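Local coordinates for protein putative polyprenyl synthetase (Streptomyces coelicolor, PDB 3NF2) that probably makes isoprenoid diphosphates as a prenyltransferase, joining isoprene units with the help of magnesium ions, as in other FPP/GGPP synthases, at residues Glu178-Lys183 against Lys249-Val254; Asp224-Ile229 against Gly299-Thr304; Gly261-Arg266 against Ala292-Glu297. All coordinates share one frame; numbering follows the deposited sequence.

Contact 1: residues Glu178-Lys183 against Lys249-Val254; sequences EMEGNK and KSLPVV. With SO4 (sulfate ion), chain D.
Glu180 drives its carboxylate against the side chain of Leu251, and this pair is the tight part of the contact. OE2 of Glu180 stands 3.2 Å from CD1 of Leu251, close for an oxygen and a methyl carbon, while CG of Leu251 lies 3.5 Å from the same oxygen. The glutamate chain comes in at a slant to the leucine branch. With CG anti to its carbonyl carbon (chi1 -75°) and the chain stretched beyond it, Glu180 spans a gap in which the nearest CA atoms, of Glu180 and Ser250, are 8.9 Å apart. Leu251 is buried further by Cys176, Leu177, Trp303 and Thr304. Its backbone N, in the first turn of helix 251-259, is held by the carboxylate of Asp225, which also lies close to OE1 of Glu180.

The other side is looser. Lys183, one turn on from Glu180, does not touch 249-254; its extended chain passes by and puts NZ 2.9 Å from O4 and 3.0 Å from O1 of a sulfate ion. The same NZ makes a salt bridge to Asp162, so the ammonium has two anionic partners. A sulfate at this lysine, though probably from the crystallisation liquor, is consistent with the diphosphate site of the all-helical isoprenoid synthase fold, where relatives use a lysine of this helix to hold the allylic diphosphate.

Contact 2: residues Asp224-Ile229 against Gly299-Thr304; sequences DDLLGI and GGREWT. With SO4 (sulfate ion), chain F.
Leu226 lays its CD2 methyl on the first turn of helix 300-319, where it meets Arg301 and Thr304. CD2 of Leu226 lies 3.6 Å from the carbonyl O of Arg301. The side chain of Arg301 runs roughly perpendicular to that of Leu226 and can be followed outward. Its CB stands back, 4.5 Å from CD2 of Leu226. CG, anti to the backbone N (chi1 -177°), comes to 3.8 Å from the same methyl and is the apolar point of touch. From there the chain stays extended through CD to NE and leaves Leu226 behind. At the tip, the guanidinium takes a sulfate ion at its edge, with the sulfur in its plane: NH1 of Arg301 reaches sulfate O3 at 2.9 Å (175° at the hydrogen) and NH2 reaches sulfate O1 at 2.7 Å (170°). These two nearly straight bonds hold the flat group against turning. NH1 also bridges to Glu296, and the cation makes a cation-pi interaction with Trp230. With a leucine in its place, Glu296 would probably be left without its cation and the sulfate without its two donors.

Thr304 adds a second apolar contact, its CB 4.0 Å from CD2 of Leu226, the threonine and leucine side chains lying alongside and pointing opposite ways. Its hydroxyl is turned back to the helix and donates to Gly300 O, OG1 to O 2.8 Å; OG1 and the backbone N of Thr304 approach that oxygen from opposite faces of the carbonyl plane. The polar atom is thus satisfied within its own helix, leaving carbon toward Leu226. The chemistry implies a division of labour: a methyl packed on carbon and on a main-chain carbonyl joins the helices, while the arginine charge is carried beyond them to Glu296 and to a sulfate that is probably a crystallisation ion.

Contact 3: residues Gly261-Arg266 against Ala292-Glu297; sequences GAASER and AALIEE
Ala263 fits its methyl between Leu294 and Glu297, and the small side chain lets the two helices come close: CA of Ala263 and CA of Leu294 are only 5.7 Å apart.

Side-chain packing comes first. CB of Ala263 lies 3.8 Å from CG of Glu297 and 3.9 Å from its CD, so that the methyl is met along the side of the glutamate chain. Glu297 has CG anti to its backbone N (chi1 -171°) and runs extended beyond, which lays the chain along the alanine from its CB to the carboxylate, whose CD and OE1 are still near the methyl. Leu294 contributes from one turn earlier on its helix. Its CD2 is 4.4 Å from CB of Ala263, an apolar pair but a lighter touch than that of the glutamate methylenes.

Contacts of side chain with backbone make the second group, and they run both ways. The methyl CB of Ala263 is 3.9 Å from the carbonyl O of Leu294, and CD2 of Leu294 in turn lies 4.0 Å from the carbonyl O of Ala263 and 4.1 Å from its CA. Each side chain therefore rests on the main chain of the opposing residue.

Arg266 and Ser264 find their polar partners outside the two segments. Arg266 leads its guanidinium away to a salt bridge with Glu269 on its own helix, and Ser264, on the far side from 292-297, hydrogen-bonds through OG to Ala256 O.

The start of helix 262-275 thus packs on the end of helix 285-297. Leu294 reaches Ile270 farther along the partner helix, Ile295 packs against Pro252, Val253 and Ala256 of helix 251-259 and also touches Leu267 of helix 262-275, and Ala292 meets helix 203-230.

How the contacts relate
The three contacts lie progressively farther out, their centres about 12, 17 and 28 Å from the centre of the chain, but not in a straight line. Contacts 1 and 2, about 11 Å apart, alternate along the chain and meet where Asp225 of helix 203-230 faces Glu180 and Leu251. Contact 3 falls wholly between the two segments of contact 2, about 13 Å from it; the turn from helix 285-297 into helix 300-319 joins them, with Gly300 N on Ile295 O. Helix 251-259 also carries contact 1 toward contact 3, through Pro252 and Ile295. Helices 251-259 and 300-319 thus connect the probable diphosphate site with the periphery.

Contact 1: residues Glu178-Lys183 against Lys249-Val254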
loop_
_atom_site.group_PDB
_atom_site.type_symbol
_atom_site.label_atom_id
_atom_site.label_comp_id
_atom_site.label_asym_id
_atom_site.label_seq_id
_atom_site.Cartn_x
_atom_site.Cartn_y
_atom_site.Cartn_z
ATOM N N GLU A 178 -20.773 -10.261 2.029
ATOM C CA GLU A 178 -19.870 -9.326 2.691
ATOM C C GLU A 178 -18.536 -9.177 1.953
ATOM O O GLU A 178 -17.966 -8.090 1.940
ATOM C CB GLU A 178 -19.701 -9.618 4.193
ATOM C CG GLU A 178 -18.813 -10.785 4.539
ATOM C CD GLU A 178 -18.160 -10.657 5.914
ATOM O OE1 GLU A 178 -18.105 -11.674 6.639
ATOM O OE2 GLU A 178 -17.703 -9.546 6.272
ATOM N N MET A 179 -18.072 -10.249 1.309
ATOM C CA MET A 179 -16.884 -10.182 0.453
ATOM C C MET A 179 -17.119 -9.271 -0.752
ATOM O O MET A 179 -16.285 -8.421 -1.080
ATOM C CB MET A 179 -16.451 -11.579 -0.014
ATOM C CG MET A 179 -15.246 -11.579 -0.950
ATOM S SD MET A 179 -14.471 -13.215 -1.134
ATOM C CE MET A 179 -15.355 -13.838 -2.562
ATOM N N GLU A 180 -18.259 -9.447 -1.405
ATOM C CA GLU A 180 -18.569 -8.651 -2.589
ATOM C C GLU A 180 -18.821 -7.193 -2.244
ATOM O O GLU A 180 -18.503 -6.316 -3.035
ATOM C CB GLU A 180 -19.727 -9.271 -3.384
ATOM C CG GLU A 180 -19.255 -10.508 -4.160
ATOM C CD GLU A 180 -20.296 -11.070 -5.096
ATOM O OE1 GLU A 180 -19.980 -12.061 -5.775
ATOM O OE2 GLU A 180 -21.414 -10.522 -5.172
ATOM N N GLY A 181 -19.352 -6.954 -1.044
ATOM C CA GLY A 181 -19.523 -5.614 -0.508
ATOM C C GLY A 181 -18.185 -4.952 -0.265
ATOM O O GLY A 181 -18.018 -3.767 -0.523
ATOM N N ASN A 182 -17.246 -5.698 0.271
ATOM C CA ASN A 182 -15.914 -5.190 0.436
ATOM C C ASN A 182 -15.206 -4.944 -0.880
ATOM O O ASN A 182 -14.615 -3.930 -1.082
ATOM C CB ASN A 182 -15.092 -6.140 1.288
ATOM C CG ASN A 182 -15.355 -5.993 2.750
ATOM O OD1 ASN A 182 -15.660 -4.927 3.236
ATOM N ND2 ASN A 182 -15.230 -7.064 3.457
ATOM N N LYS A 183 -15.293 -5.906 -1.767
ATOM C CA LYS A 183 -14.636 -5.857 -3.050
ATOM C C LYS A 183 -15.155 -4.840 -4.022
ATOM O O LYS A 183 -14.413 -4.243 -4.744
ATOM C CB LYS A 183 -14.658 -7.216 -3.721
ATOM C CG LYS A 183 -13.633 -8.187 -3.260
ATOM C CD LYS A 183 -13.537 -9.327 -4.223
ATOM C CE LYS A 183 -12.868 -10.543 -3.638
ATOM N NZ LYS A 183 -12.960 -11.739 -4.512
ATOM N N LYS A 249 -16.305 -18.591 -6.865
ATOM C CA LYS A 249 -17.494 -18.778 -6.111
ATOM C C LYS A 249 -18.311 -17.513 -6.070
ATOM O O LYS A 249 -18.395 -16.856 -5.070
ATOM C CB LYS A 249 -17.150 -19.310 -4.748
ATOM C CG LYS A 249 -16.547 -20.685 -4.838
ATOM C CD LYS A 249 -17.038 -21.603 -3.741
ATOM C CE LYS A 249 -16.977 -23.033 -4.170
ATOM N NZ LYS A 249 -15.703 -23.313 -4.804
ATOM N N SER A 250 -18.929 -17.198 -7.185
ATOM C CA SER A 250 -19.770 -16.030 -7.331
ATOM C C SER A 250 -21.105 -16.317 -6.767
ATOM O O SER A 250 -21.396 -17.424 -6.429
ATOM C CB SER A 250 -19.909 -15.660 -8.778
ATOM O OG SER A 250 -20.046 -16.818 -9.534
ATOM N N LEU A 251 -21.926 -15.303 -6.695
ATOM C CA LEU A 251 -23.199 -15.420 -6.056
ATOM C C LEU A 251 -24.081 -16.490 -6.659
ATOM O O LEU A 251 -24.706 -17.199 -5.936
ATOM C CB LEU A 251 -23.912 -14.100 -6.114
ATOM C CG LEU A 251 -23.633 -13.225 -4.921
ATOM C CD1 LEU A 251 -24.274 -11.916 -5.089
ATOM C CD2 LEU A 251 -24.113 -13.869 -3.702
ATOM N N PRO A 252 -24.149 -16.631 -7.964
ATOM C CA PRO A 252 -25.004 -17.728 -8.445
ATOM C C PRO A 252 -24.529 -19.109 -7.972
ATOM O O PRO A 252 -25.352 -19.926 -7.532
ATOM C CB PRO A 252 -24.908 -17.632 -9.973
ATOM C CG PRO A 252 -24.305 -16.326 -10.279
ATOM C CD PRO A 252 -23.568 -15.850 -9.075
ATOM N N VAL A 253 -23.218 -19.342 -8.048
ATOM C CA VAL A 253 -22.596 -20.599 -7.612
ATOM C C VAL A 253 -22.931 -20.875 -6.160
ATOM O O VAL A 253 -23.437 -21.942 -5.810
ATOM C CB VAL A 253 -21.063 -20.534 -7.749
ATOM C CG1 VAL A 253 -20.418 -21.842 -7.302
ATOM C CG2 VAL A 253 -20.677 -20.222 -9.171
ATOM N N VAL A 254 -22.663 -19.880 -5.327
ATOM C CA VAL A 254 -22.881 -19.974 -3.892
ATOM C C VAL A 254 -24.356 -20.148 -3.522
ATOM O O VAL A 254 -24.697 -21.009 -2.700
ATOM C CB VAL A 254 -22.267 -18.753 -3.195
ATOM C CG1 VAL A 254 -22.633 -18.732 -1.758
ATOM C CG2 VAL A 254 -20.739 -18.778 -3.345
HETATM S S SO4 D . -11.481 -11.835 -7.687
HETATM O O1 SO4 D . -10.922 -11.099 -6.557
HETATM O O2 SO4 D . -11.615 -10.941 -8.836
HETATM O O3 SO4 D . -10.593 -12.945 -8.032
HETATM O O4 SO4 D . -12.794 -12.360 -7.325
#

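Contact 2: residues Asp224-Ile229 against Gly299-Thr304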
loop_
_atom_site.group_PDB
_atom_site.type_symbol
_atom_site.label_atom_id
_atom_site.label_comp_id
_atom_site.label_asym_id
_atom_site.label_seq_id
_atom_site.Cartn_x
_atom_site.Cartn_y
_atom_site.Cartn_z
ATOM N N ASP A 224 -22.573 -8.544 -12.636
ATOM C CA ASP A 224 -21.253 -9.037 -13.063
ATOM C C ASP A 224 -21.110 -10.550 -12.907
ATOM O O ASP A 224 -20.583 -11.228 -13.782
ATOM C CB ASP A 224 -20.135 -8.359 -12.269
ATOM C CG ASP A 224 -19.258 -7.482 -13.125
ATOM O OD1 ASP A 224 -18.866 -7.911 -14.231
ATOM O OD2 ASP A 224 -18.936 -6.366 -12.673
ATOM N N ASP A 225 -21.605 -11.070 -11.794
ATOM C CA ASP A 225 -21.648 -12.513 -11.570
ATOM C C ASP A 225 -22.566 -13.259 -12.541
ATOM O O ASP A 225 -22.262 -14.387 -12.934
ATOM C CB ASP A 225 -22.072 -12.806 -10.137
ATOM C CG ASP A 225 -21.028 -12.394 -9.131
ATOM O OD1 ASP A 225 -19.919 -11.986 -9.547
ATOM O OD2 ASP A 225 -21.329 -12.468 -7.922
ATOM N N LEU A 226 -23.690 -12.649 -12.908
ATOM C CA LEU A 226 -24.570 -13.256 -13.917
ATOM C C LEU A 226 -23.910 -13.267 -15.283
ATOM O O LEU A 226 -23.986 -14.268 -15.994
ATOM C CB LEU A 226 -25.925 -12.553 -13.989
ATOM C CG LEU A 226 -26.888 -12.714 -12.807
ATOM C CD1 LEU A 226 -27.991 -11.677 -12.901
ATOM C CD2 LEU A 226 -27.471 -14.134 -12.719
ATOM N N LEU A 227 -23.235 -12.169 -15.632
ATOM C CA LEU A 227 -22.545 -12.067 -16.918
ATOM C C LEU A 227 -21.277 -12.911 -16.973
ATOM O O LEU A 227 -20.874 -13.345 -18.051
ATOM C CB LEU A 227 -22.195 -10.611 -17.258
ATOM C CG LEU A 227 -23.237 -9.480 -17.348
ATOM C CD1 LEU A 227 -22.573 -8.192 -17.869
ATOM C CD2 LEU A 227 -24.481 -9.828 -18.190
ATOM N N GLY A 228 -20.629 -13.124 -15.827
ATOM C CA GLY A 228 -19.443 -13.992 -15.778
ATOM C C GLY A 228 -19.741 -15.440 -16.164
ATOM O O GLY A 228 -18.899 -16.127 -16.738
ATOM N N ILE A 229 -20.946 -15.907 -15.856
ATOM C CA ILE A 229 -21.374 -17.227 -16.317
ATOM C C ILE A 229 -22.161 -17.187 -17.640
ATOM O O ILE A 229 -21.718 -17.744 -18.632
ATOM C CB ILE A 229 -22.166 -17.996 -15.241
ATOM C CG1 ILE A 229 -21.367 -18.059 -13.928
ATOM C CG2 ILE A 229 -22.526 -19.405 -15.755
ATOM C CD1 ILE A 229 -22.200 -18.421 -12.707
ATOM N N GLY A 299 -31.704 -22.833 -8.618
ATOM C CA GLY A 299 -32.228 -21.501 -8.345
ATOM C C GLY A 299 -31.154 -20.454 -8.082
ATOM O O GLY A 299 -31.436 -19.418 -7.471
ATOM N N GLY A 300 -29.930 -20.725 -8.542
ATOM C CA GLY A 300 -28.802 -19.808 -8.359
ATOM C C GLY A 300 -28.892 -18.534 -9.187
ATOM O O GLY A 300 -28.670 -17.438 -8.675
ATOM N N ARG A 301 -29.218 -18.685 -10.467
ATOM C CA ARG A 301 -29.349 -17.555 -11.384
ATOM C C ARG A 301 -30.467 -16.608 -10.965
ATOM O O ARG A 301 -30.251 -15.398 -10.829
ATOM C CB ARG A 301 -29.634 -18.062 -12.788
ATOM C CG ARG A 301 -29.711 -16.982 -13.828
ATOM C CD ARG A 301 -29.933 -17.599 -15.174
ATOM N NE ARG A 301 -29.586 -16.691 -16.254
ATOM C CZ ARG A 301 -29.582 -17.039 -17.534
ATOM N NH1 ARG A 301 -29.901 -18.278 -17.874
ATOM N NH2 ARG A 301 -29.236 -16.161 -18.465
ATOM N N GLU A 302 -31.649 -17.184 -10.756
ATOM C CA GLU A 302 -32.826 -16.444 -10.331
ATOM C C GLU A 302 -32.578 -15.671 -9.048
ATOM O O GLU A 302 -32.878 -14.475 -8.984
ATOM C CB GLU A 302 -34.021 -17.393 -10.152
ATOM C CG GLU A 302 -35.326 -16.700 -9.755
ATOM C CD GLU A 302 -35.821 -15.691 -10.799
ATOM O OE1 GLU A 302 -35.668 -15.945 -12.014
ATOM O OE2 GLU A 302 -36.370 -14.642 -10.400
ATOM N N TRP A 303 -32.014 -16.348 -8.042
ATOM C CA TRP A 303 -31.719 -15.705 -6.769
ATOM C C TRP A 303 -30.811 -14.486 -6.940
ATOM O O TRP A 303 -30.998 -13.473 -6.259
ATOM C CB TRP A 303 -31.095 -16.677 -5.766
ATOM C CG TRP A 303 -31.057 -16.094 -4.388
ATOM C CD1 TRP A 303 -32.039 -16.158 -3.449
ATOM C CD2 TRP A 303 -29.995 -15.318 -3.809
ATOM N NE1 TRP A 303 -31.651 -15.489 -2.300
ATOM C CE2 TRP A 303 -30.404 -14.957 -2.503
ATOM C CE3 TRP A 303 -28.737 -14.893 -4.269
ATOM C CZ2 TRP A 303 -29.597 -14.205 -1.648
ATOM C CZ3 TRP A 303 -27.941 -14.136 -3.426
ATOM C CH2 TRP A 303 -28.375 -13.806 -2.123
ATOM N N THR A 304 -29.849 -14.587 -7.852
ATOM C CA THR A 304 -28.878 -13.514 -8.064
ATOM C C THR A 304 -29.487 -12.330 -8.848
ATOM O O THR A 304 -29.143 -11.168 -8.591
ATOM C CB THR A 304 -27.588 -14.036 -8.727
ATOM O OG1 THR A 304 -27.115 -15.181 -8.004
ATOM C CG2 THR A 304 -26.494 -12.956 -8.742
HETATM S S SO4 F . -29.597 -17.915 -21.716
HETATM O O1 SO4 F . -29.339 -16.612 -21.109
HETATM O O2 SO4 F . -28.435 -18.334 -22.496
HETATM O O3 SO4 F . -29.850 -18.899 -20.667
HETATM O O4 SO4 F . -30.768 -17.815 -22.586
#

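Contact 3: residues Gly261-Arg266 against Ala292-Glu297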
loop_
_atom_site.group_PDB
_atom_site.type_symbol
_atom_site.label_atom_id
_atom_site.label_comp_id
_atom_site.label_asym_id
_atom_site.label_seq_id
_atom_site.Cartn_x
_atom_site.Cartn_y
_atom_site.Cartn_z
ATOM N N GLY A 261 -31.424 -29.846 -2.245
ATOM C CA GLY A 261 -32.154 -30.468 -3.348
ATOM C C GLY A 261 -31.159 -31.085 -4.311
ATOM O O GLY A 261 -29.964 -30.781 -4.254
ATOM N N ALA A 262 -31.651 -31.934 -5.207
ATOM C CA ALA A 262 -30.796 -32.789 -6.038
ATOM C C ALA A 262 -29.823 -32.047 -6.950
ATOM O O ALA A 262 -28.744 -32.557 -7.253
ATOM C CB ALA A 262 -31.650 -33.760 -6.857
ATOM N N ALA A 263 -30.222 -30.862 -7.403
ATOM C CA ALA A 263 -29.377 -30.030 -8.245
ATOM C C ALA A 263 -28.237 -29.459 -7.411
ATOM O O ALA A 263 -27.072 -29.534 -7.793
ATOM C CB ALA A 263 -30.201 -28.904 -8.856
ATOM N N SER A 264 -28.601 -28.916 -6.256
ATOM C CA SER A 264 -27.654 -28.340 -5.321
ATOM C C SER A 264 -26.638 -29.356 -4.795
ATOM O O SER A 264 -25.437 -29.071 -4.766
ATOM C CB SER A 264 -28.414 -27.744 -4.155
ATOM O OG SER A 264 -27.519 -27.194 -3.206
ATOM N N GLU A 265 -27.131 -30.528 -4.383
ATOM C CA GLU A 265 -26.278 -31.592 -3.853
ATOM C C GLU A 265 -25.283 -32.062 -4.906
ATOM O O GLU A 265 -24.099 -32.211 -4.618
ATOM C CB GLU A 265 -27.114 -32.778 -3.341
ATOM C CG GLU A 265 -28.124 -32.453 -2.227
ATOM C CD GLU A 265 -27.514 -32.341 -0.828
ATOM O OE1 GLU A 265 -26.416 -32.888 -0.590
ATOM O OE2 GLU A 265 -28.154 -31.711 0.042
ATOM N N ARG A 266 -25.751 -32.269 -6.131
ATOM C CA ARG A 266 -24.872 -32.759 -7.193
ATOM C C ARG A 266 -23.818 -31.728 -7.616
ATOM O O ARG A 266 -22.658 -32.078 -7.887
ATOM C CB ARG A 266 -25.685 -33.247 -8.393
ATOM C CG ARG A 266 -24.847 -33.880 -9.509
ATOM C CD ARG A 266 -23.972 -35.029 -8.990
ATOM N NE ARG A 266 -23.047 -35.486 -10.018
ATOM C CZ ARG A 266 -22.015 -36.297 -9.804
ATOM N NH1 ARG A 266 -21.241 -36.644 -10.820
ATOM N NH2 ARG A 266 -21.753 -36.753 -8.583
ATOM N N ALA A 292 -23.416 -24.719 -15.236
ATOM C CA ALA A 292 -24.278 -23.547 -15.335
ATOM C C ALA A 292 -25.743 -23.977 -15.268
ATOM O O ALA A 292 -26.522 -23.465 -14.447
ATOM C CB ALA A 292 -24.001 -22.819 -16.628
ATOM N N ALA A 293 -26.084 -24.956 -16.101
ATOM C CA ALA A 293 -27.411 -25.567 -16.106
ATOM C C ALA A 293 -27.824 -26.084 -14.721
ATOM O O ALA A 293 -28.976 -25.902 -14.311
ATOM C CB ALA A 293 -27.474 -26.668 -17.155
ATOM N N LEU A 294 -26.881 -26.673 -13.981
ATOM C CA LEU A 294 -27.158 -27.116 -12.603
ATOM C C LEU A 294 -27.358 -25.972 -11.612
ATOM O O LEU A 294 -28.191 -26.079 -10.723
ATOM C CB LEU A 294 -26.066 -28.060 -12.082
ATOM C CG LEU A 294 -26.070 -29.550 -12.453
ATOM C CD1 LEU A 294 -24.687 -30.111 -12.231
ATOM C CD2 LEU A 294 -27.118 -30.368 -11.671
ATOM N N ILE A 295 -26.589 -24.888 -11.759
ATOM C CA ILE A 295 -26.765 -23.678 -10.926
ATOM C C ILE A 295 -28.147 -23.066 -11.178
ATOM O O ILE A 295 -28.848 -22.681 -10.242
ATOM C CB ILE A 295 -25.657 -22.616 -11.195
ATOM C CG1 ILE A 295 -24.301 -23.093 -10.688
ATOM C CG2 ILE A 295 -25.975 -21.260 -10.519
ATOM C CD1 ILE A 295 -23.140 -22.389 -11.399
ATOM N N GLU A 296 -28.537 -22.990 -12.441
ATOM C CA GLU A 296 -29.879 -22.533 -12.774
ATOM C C GLU A 296 -30.984 -23.416 -12.160
ATOM O O GLU A 296 -31.884 -22.888 -11.489
ATOM C CB GLU A 296 -30.060 -22.341 -14.289
ATOM C CG GLU A 296 -31.344 -21.578 -14.621
ATOM C CD GLU A 296 -31.370 -20.952 -16.007
ATOM O OE1 GLU A 296 -30.426 -21.161 -16.802
ATOM O OE2 GLU A 296 -32.354 -20.235 -16.294
ATOM N N GLU A 297 -30.893 -24.743 -12.333
ATOM C CA GLU A 297 -31.864 -25.659 -11.695
ATOM C C GLU A 297 -31.967 -25.476 -10.180
ATOM O O GLU A 297 -33.073 -25.479 -9.633
ATOM C CB GLU A 297 -31.624 -27.142 -12.040
ATOM C CG GLU A 297 -32.778 -28.058 -11.548
ATOM C CD GLU A 297 -32.583 -29.552 -11.821
ATOM O OE1 GLU A 297 -33.149 -30.370 -11.061
ATOM O OE2 GLU A 297 -31.896 -29.918 -12.795
#